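Side-chain contact in dimethylsulfoniopropionate lyase (Roseovarius nubinhibens, PDB 4B29), which probably cleaves dimethylsulfoniopropionate to release dimethyl sulfide, using a metal-dependent cupin-type barrel with a bound zinc ion: residues H30-A35 with A49-D54. Sequence-based numbering, arbitrary orientation.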
loop_
_atom_site.group_PDB
_atom_site.type_symbol
_atom_site.label_atom_id
_atom_site.label_comp_id
_atom_site.label_asym_id
_atom_site.label_seq_id
_atom_site.Cartn_x
_atom_site.Cartn_y
_atom_site.Cartn_z
ATOM N N HIS A 30 -13.298 -9.402 -4.958
ATOM C CA HIS A 30 -13.405 -8.446 -6.037
ATOM C C HIS A 30 -12.131 -7.556 -6.037
ATOM O O HIS A 30 -11.581 -7.263 -7.122
ATOM C CB HIS A 30 -14.677 -7.609 -5.869
ATOM C CG HIS A 30 -14.754 -6.465 -6.832
ATOM N ND1 HIS A 30 -15.071 -6.639 -8.167
ATOM C CD2 HIS A 30 -14.538 -5.135 -6.659
ATOM C CE1 HIS A 30 -15.059 -5.456 -8.773
ATOM N NE2 HIS A 30 -14.730 -4.532 -7.885
ATOM N N LEU A 31 -11.677 -7.202 -4.842
ATOM C CA LEU A 31 -10.452 -6.379 -4.700
ATOM C C LEU A 31 -9.269 -7.176 -5.253
ATOM O O LEU A 31 -8.418 -6.605 -5.970
ATOM C CB LEU A 31 -10.205 -6.001 -3.261
ATOM C CG LEU A 31 -8.815 -5.410 -2.932
ATOM C CD1 LEU A 31 -8.514 -4.156 -3.823
ATOM C CD2 LEU A 31 -8.666 -5.035 -1.492
ATOM N N LEU A 32 -9.168 -8.474 -4.927
ATOM C CA LEU A 32 -8.035 -9.231 -5.464
ATOM C C LEU A 32 -8.025 -9.274 -6.975
ATOM O O LEU A 32 -6.970 -9.197 -7.605
ATOM C CB LEU A 32 -8.018 -10.662 -4.853
ATOM C CG LEU A 32 -6.741 -11.452 -5.169
ATOM C CD1 LEU A 32 -5.534 -10.870 -4.425
ATOM C CD2 LEU A 32 -6.977 -12.969 -4.760
ATOM N N GLU A 33 -9.216 -9.406 -7.594
ATOM C CA GLU A 33 -9.308 -9.409 -9.041
ATOM C C GLU A 33 -8.807 -8.065 -9.611
ATOM O O GLU A 33 -8.114 -8.052 -10.611
ATOM C CB GLU A 33 -10.764 -9.669 -9.478
ATOM C CG GLU A 33 -11.255 -11.081 -9.152
ATOM C CD GLU A 33 -12.797 -11.227 -9.200
ATOM O OE1 GLU A 33 -13.504 -10.244 -9.489
ATOM O OE2 GLU A 33 -13.303 -12.338 -8.916
ATOM N N ALA A 34 -9.202 -6.979 -8.975
ATOM C CA ALA A 34 -8.817 -5.646 -9.427
ATOM C C ALA A 34 -7.311 -5.474 -9.270
ATOM O O ALA A 34 -6.670 -4.912 -10.173
ATOM C CB ALA A 34 -9.558 -4.570 -8.654
ATOM N N ALA A 35 -6.755 -6.041 -8.198
ATOM C CA ALA A 35 -5.286 -5.959 -7.988
ATOM C C ALA A 35 -4.541 -6.777 -9.029
ATOM O O ALA A 35 -3.501 -6.367 -9.537
ATOM C CB ALA A 35 -4.925 -6.403 -6.567
ATOM N N ALA A 49 7.619 -9.145 -10.254
ATOM C CA ALA A 49 7.148 -10.469 -9.718
ATOM C C ALA A 49 6.072 -11.045 -10.600
ATOM O O ALA A 49 5.216 -10.301 -11.104
ATOM C CB ALA A 49 6.608 -10.285 -8.295
ATOM N N THR A 50 6.077 -12.376 -10.760
ATOM C CA THR A 50 4.970 -13.036 -11.424
ATOM C C THR A 50 3.786 -13.099 -10.465
ATOM O O THR A 50 3.955 -13.336 -9.258
ATOM C CB THR A 50 5.424 -14.475 -11.795
ATOM O OG1 THR A 50 6.545 -14.338 -12.674
ATOM C CG2 THR A 50 4.324 -15.215 -12.552
ATOM N N TRP A 51 2.569 -12.929 -10.977
ATOM C CA TRP A 51 1.414 -13.019 -10.088
ATOM C C TRP A 51 1.247 -14.474 -9.659
ATOM O O TRP A 51 1.237 -15.319 -10.514
ATOM C CB TRP A 51 0.159 -12.600 -10.844
ATOM C CG TRP A 51 -1.050 -12.467 -9.921
ATOM C CD1 TRP A 51 -2.059 -13.385 -9.765
ATOM C CD2 TRP A 51 -1.332 -11.396 -9.039
ATOM N NE1 TRP A 51 -2.965 -12.927 -8.844
ATOM C CE2 TRP A 51 -2.562 -11.699 -8.388
ATOM C CE3 TRP A 51 -0.689 -10.175 -8.746
ATOM C CZ2 TRP A 51 -3.150 -10.850 -7.450
ATOM C CZ3 TRP A 51 -1.303 -9.306 -7.812
ATOM C CH2 TRP A 51 -2.514 -9.662 -7.168
ATOM N N PRO A 52 1.119 -14.727 -8.350
ATOM C CA PRO A 52 1.121 -16.125 -7.851
ATOM C C PRO A 52 -0.130 -16.904 -8.306
ATOM O O PRO A 52 -1.202 -16.324 -8.425
ATOM C CB PRO A 52 1.156 -15.960 -6.330
ATOM C CG PRO A 52 0.912 -14.515 -5.991
ATOM C CD PRO A 52 1.073 -13.705 -7.282
ATOM N N GLU A 53 0.026 -18.197 -8.566
ATOM C CA GLU A 53 -1.104 -19.006 -8.957
ATOM C C GLU A 53 -1.719 -19.714 -7.731
ATOM O O GLU A 53 -2.727 -20.431 -7.866
ATOM C CB GLU A 53 -0.679 -20.008 -10.057
ATOM C CG GLU A 53 -0.598 -19.374 -11.468
ATOM C CD GLU A 53 -1.879 -18.607 -11.887
ATOM O OE1 GLU A 53 -2.989 -19.193 -11.845
ATOM O OE2 GLU A 53 -1.769 -17.408 -12.268
ATOM N N ASP A 54 -1.157 -19.490 -6.542
ATOM C CA ASP A 54 -1.591 -20.253 -5.373
ATOM C C ASP A 54 -2.287 -19.443 -4.275
ATOM O O ASP A 54 -2.334 -19.875 -3.131
ATOM C CB ASP A 54 -0.413 -21.025 -4.792
ATOM C CG ASP A 54 0.674 -20.115 -4.247
ATOM O OD1 ASP A 54 0.563 -18.860 -4.356
ATOM O OD2 ASP A 54 1.660 -20.650 -3.687
#
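Trp51 reaches across to helix 24-41 and sets the far end of its indole against Leu32 and Ala35, two residues three apart on the same side of the helix. The contact is one of van der Waals packing, and no hydrogen bond joins the two segments. Leu32 meets the ring at its edge, near the ring plane, with CD1 lying 3.9 Å from Trp51 CZ2. Ala35 meets the next corner of the six-membered ring through its methyl and its backbone together: CB is 4.1 Å from Trp51 CH2, and the carbonyl carbon C, which comes in obliquely, is 4.0 Å from the same atom. The indole bridges a wide gap, since the CA atoms of Ala35 and Trp51 are 10.0 Å apart. CG anti to the backbone N (chi1 -171°) sends the indole toward the helix, and chi2 of -101° turns the benzo ring, not the pyrrole N-H, to the front.

Two other residues pack against the indole. Pro52 CD sits 3.6 Å above the plane of the Trp51 indole, over one face but closer to its outer margin than to its middle, and the imidazole of His39, from the same helix as Leu32, meets the ring with the planes inclined at about 55°. The methyl of Ala35 also touches Leu120 of strand 115-122, which places the contact against the mixed sheet.

Polar links lie around this apolar patch. Glu53 forms a salt bridge to Arg36, and the carbonyl oxygen of Ala49 accepts a hydrogen bond from His39 NE2, so both tie the loop to helix 24-41. Away from the zinc site, the arrangement is helix-to-loop packing, joining the N-terminal helix to the segment that leads into edge strand 56-57 of the cupin fold.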